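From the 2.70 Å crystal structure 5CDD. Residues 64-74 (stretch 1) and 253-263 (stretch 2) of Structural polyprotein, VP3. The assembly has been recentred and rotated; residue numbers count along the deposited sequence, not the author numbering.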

# COMPACT_ATOMS: atom_id res chain seq x y z
N ALA B 64 -7.32 -17.67 52.45
CA ALA B 64 -7.82 -16.92 53.59
C ALA B 64 -8.61 -17.84 54.51
O ALA B 64 -9.27 -18.77 54.04
CB ALA B 64 -8.70 -15.76 53.12
N VAL B 65 -8.55 -17.58 55.81
CA VAL B 65 -9.26 -18.40 56.79
C VAL B 65 -10.70 -17.94 56.97
O VAL B 65 -10.96 -16.77 57.26
CB VAL B 65 -8.56 -18.35 58.16
CG1 VAL B 65 -9.27 -19.25 59.13
CG2 VAL B 65 -7.13 -18.79 58.03
N LYS B 66 -11.64 -18.86 56.81
CA LYS B 66 -13.05 -18.55 56.97
C LYS B 66 -13.60 -19.13 58.27
O LYS B 66 -14.53 -18.57 58.86
CB LYS B 66 -13.85 -19.09 55.78
CG LYS B 66 -13.63 -18.34 54.47
CD LYS B 66 -14.25 -16.94 54.50
CE LYS B 66 -15.77 -16.99 54.62
NZ LYS B 66 -16.39 -15.64 54.59
N HIS B 67 -13.03 -20.24 58.72
CA HIS B 67 -13.49 -20.89 59.95
C HIS B 67 -12.38 -21.44 60.83
O HIS B 67 -11.33 -21.86 60.36
CB HIS B 67 -14.44 -22.04 59.61
CG HIS B 67 -15.57 -21.65 58.71
ND1 HIS B 67 -16.51 -20.71 59.06
CD2 HIS B 67 -15.91 -22.07 57.47
CE1 HIS B 67 -17.38 -20.57 58.08
NE2 HIS B 67 -17.03 -21.38 57.10
N VAL B 68 -12.65 -21.44 62.14
CA VAL B 68 -11.74 -21.97 63.14
C VAL B 68 -12.67 -22.69 64.11
O VAL B 68 -13.05 -22.15 65.15
CB VAL B 68 -10.97 -20.87 63.90
CG1 VAL B 68 -10.06 -21.50 64.94
CG2 VAL B 68 -10.15 -20.04 62.92
N LEU B 69 -13.05 -23.92 63.74
CA LEU B 69 -13.97 -24.73 64.54
C LEU B 69 -13.33 -25.38 65.76
O LEU B 69 -12.11 -25.45 65.88
CB LEU B 69 -14.57 -25.82 63.65
CG LEU B 69 -15.12 -25.37 62.29
CD1 LEU B 69 -15.48 -26.60 61.48
CD2 LEU B 69 -16.32 -24.46 62.48
N THR B 70 -14.18 -25.86 66.66
CA THR B 70 -13.73 -26.54 67.87
C THR B 70 -14.27 -27.96 67.86
O THR B 70 -15.49 -28.18 67.86
CB THR B 70 -14.23 -25.83 69.15
OG1 THR B 70 -13.76 -24.47 69.16
CG2 THR B 70 -13.72 -26.54 70.39
N TRP B 71 -13.37 -28.93 67.84
CA TRP B 71 -13.76 -30.33 67.85
C TRP B 71 -13.41 -30.92 69.21
O TRP B 71 -12.24 -31.01 69.58
CB TRP B 71 -13.03 -31.08 66.72
CG TRP B 71 -13.40 -32.52 66.60
CD1 TRP B 71 -14.53 -33.13 67.07
CD2 TRP B 71 -12.67 -33.54 65.90
NE1 TRP B 71 -14.54 -34.46 66.72
CE2 TRP B 71 -13.41 -34.74 66.00
CE3 TRP B 71 -11.45 -33.55 65.20
CZ2 TRP B 71 -12.98 -35.94 65.43
CZ3 TRP B 71 -11.02 -34.74 64.63
CH2 TRP B 71 -11.78 -35.92 64.75
N LYS B 72 -14.44 -31.30 69.96
CA LYS B 72 -14.26 -31.86 71.29
C LYS B 72 -14.37 -33.37 71.29
O LYS B 72 -14.94 -33.97 70.38
CB LYS B 72 -15.34 -31.31 72.23
CG LYS B 72 -15.47 -29.80 72.21
CD LYS B 72 -16.68 -29.36 73.00
CE LYS B 72 -16.88 -27.86 72.89
NZ LYS B 72 -18.11 -27.41 73.59
N THR B 73 -13.81 -33.99 72.32
CA THR B 73 -13.87 -35.44 72.45
C THR B 73 -15.32 -35.78 72.80
O THR B 73 -15.72 -36.94 72.80
CB THR B 73 -12.92 -35.93 73.56
OG1 THR B 73 -13.28 -35.31 74.80
CG2 THR B 73 -11.48 -35.57 73.22
N THR B 74 -16.09 -34.73 73.07
CA THR B 74 -17.50 -34.86 73.43
C THR B 74 -18.45 -34.91 72.23
O THR B 74 -19.52 -35.50 72.31
CB THR B 74 -17.92 -33.69 74.37
OG1 THR B 74 -17.85 -34.13 75.73
CG2 THR B 74 -19.32 -33.19 74.05
N SER B 253 -4.96 -31.50 75.60
CA SER B 253 -6.28 -30.87 75.63
C SER B 253 -7.35 -31.79 75.06
O SER B 253 -7.08 -32.64 74.21
CB SER B 253 -6.25 -29.57 74.83
OG SER B 253 -7.53 -28.97 74.80
N ASP B 254 -8.58 -31.62 75.54
CA ASP B 254 -9.71 -32.42 75.07
C ASP B 254 -10.29 -31.72 73.85
O ASP B 254 -11.41 -32.03 73.42
CB ASP B 254 -10.77 -32.54 76.16
CG ASP B 254 -11.32 -31.19 76.58
OD1 ASP B 254 -10.53 -30.34 77.03
OD2 ASP B 254 -12.55 -30.99 76.47
N ASN B 255 -9.52 -30.79 73.30
CA ASN B 255 -9.93 -30.03 72.12
C ASN B 255 -8.89 -30.07 71.02
O ASN B 255 -7.74 -30.47 71.22
CB ASN B 255 -10.17 -28.57 72.48
CG ASN B 255 -11.51 -28.35 73.14
OD1 ASN B 255 -11.87 -27.21 73.45
ND2 ASN B 255 -12.25 -29.42 73.37
N VAL B 256 -9.32 -29.62 69.84
CA VAL B 256 -8.50 -29.53 68.65
C VAL B 256 -9.23 -28.51 67.80
O VAL B 256 -10.45 -28.55 67.71
CB VAL B 256 -8.44 -30.87 67.87
CG1 VAL B 256 -7.68 -31.91 68.66
CG2 VAL B 256 -9.85 -31.36 67.57
N SER B 257 -8.49 -27.59 67.19
CA SER B 257 -9.11 -26.59 66.35
C SER B 257 -9.03 -27.02 64.90
O SER B 257 -8.03 -27.61 64.48
CB SER B 257 -8.43 -25.24 66.54
OG SER B 257 -8.58 -24.78 67.87
N ILE B 258 -10.09 -26.74 64.16
CA ILE B 258 -10.12 -27.08 62.74
C ILE B 258 -10.15 -25.78 61.95
O ILE B 258 -11.15 -25.06 61.95
CB ILE B 258 -11.37 -27.91 62.40
CG1 ILE B 258 -11.40 -29.17 63.27
CG2 ILE B 258 -11.35 -28.30 60.92
CD1 ILE B 258 -12.61 -30.03 63.05
N VAL B 259 -9.04 -25.47 61.29
CA VAL B 259 -8.94 -24.25 60.50
C VAL B 259 -9.32 -24.54 59.05
O VAL B 259 -8.90 -25.56 58.49
CB VAL B 259 -7.51 -23.67 60.55
CG1 VAL B 259 -7.46 -22.35 59.80
CG2 VAL B 259 -7.08 -23.48 61.99
N VAL B 260 -10.11 -23.66 58.46
CA VAL B 260 -10.54 -23.83 57.08
C VAL B 260 -10.16 -22.65 56.20
O VAL B 260 -10.57 -21.52 56.46
CB VAL B 260 -12.07 -24.02 56.99
CG1 VAL B 260 -12.49 -24.25 55.55
CG2 VAL B 260 -12.50 -25.19 57.87
N TRP B 261 -9.36 -22.92 55.17
CA TRP B 261 -8.92 -21.88 54.24
C TRP B 261 -9.74 -21.98 52.96
O TRP B 261 -10.16 -23.07 52.57
CB TRP B 261 -7.44 -22.04 53.91
CG TRP B 261 -6.52 -21.86 55.08
CD1 TRP B 261 -6.35 -22.72 56.13
CD2 TRP B 261 -5.65 -20.75 55.32
NE1 TRP B 261 -5.42 -22.22 57.01
CE2 TRP B 261 -4.97 -21.01 56.54
CE3 TRP B 261 -5.37 -19.57 54.63
CZ2 TRP B 261 -4.03 -20.12 57.07
CZ3 TRP B 261 -4.43 -18.68 55.17
CH2 TRP B 261 -3.78 -18.97 56.38
N LYS B 262 -9.97 -20.84 52.31
CA LYS B 262 -10.75 -20.82 51.08
C LYS B 262 -10.11 -19.98 49.97
O LYS B 262 -9.55 -18.91 50.23
CB LYS B 262 -12.16 -20.29 51.37
CG LYS B 262 -13.04 -20.15 50.14
CD LYS B 262 -14.40 -19.55 50.49
CE LYS B 262 -15.27 -19.40 49.26
NZ LYS B 262 -16.63 -18.88 49.57
N TRP B 263 -10.21 -20.47 48.74
CA TRP B 263 -9.68 -19.77 47.58
C TRP B 263 -10.20 -20.48 46.33
O TRP B 263 -10.75 -21.58 46.42
CB TRP B 263 -8.15 -19.73 47.61
CG TRP B 263 -7.45 -21.00 47.23
CD1 TRP B 263 -7.10 -21.41 45.98
CD2 TRP B 263 -7.03 -22.04 48.12
NE1 TRP B 263 -6.48 -22.63 46.03
CE2 TRP B 263 -6.42 -23.05 47.33
CE3 TRP B 263 -7.10 -22.23 49.51
CZ2 TRP B 263 -5.89 -24.22 47.89
CZ3 TRP B 263 -6.57 -23.39 50.06
CH2 TRP B 263 -5.98 -24.37 49.25

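The two stretches pair as antiparallel strands, their N-to-C directions 158° apart, and the backbone ladder sets the face to which most CA-to-CB bonds point. Leu69 and Ile258 form a closed hydrogen-bonded pair: Leu69 N to Ile258 O is 2.8 Å and Ile258 N to Leu69 O is 3.0 Å. Towards Val65 the register slips by one residue. Val260 bonds through its N to His67 O (2.9 Å), while its O accepts from Lys66 N, also at 2.9 Å, so Lys66 is the extra residue of a beta bulge. Its psi of -29° departs from the extended values around it, and its CA-to-CB bond points sideways rather than to either face of the sheet. The side chain, m at chi1, chi2 and chi3, leads away from the partner strand, although CG still passes 3.9 Å from Lys262 CB; NZ is hydrogen-bonded elsewhere in the structure.

Beside the bulge, Val65 and Trp261 have CA atoms only 4.3 Å apart and share one face. With Val65 at chi1 t and Trp261 at m with chi2 72°, Val65 CG2 sits 3.4 Å from the centroid of the Trp261 six-membered ring, 12° off its normal, a CH-pi contact over the ring face. The same t rotamer places Val65 CG1 3.7 Å from Val259 CG1, so both methyls are in apolar contact.

On the other face, Leu69 CB lies 4.0 Å from Ile258 CB, and farther along Trp71 packs against Ile258 and Val256. Ile258, at m and t, extends CD1 to 3.8 Å from Trp71 CB, while Val256 CG2 approaches that same CB to 3.3 Å. Both methyls lie obliquely to the indole.

Near the far end, Asn255 turns at chi1 m so that ND2 donates to Asp254 O at 2.7 Å. That carbonyl also accepts from Thr73 N across the contact, at 3.3 Å.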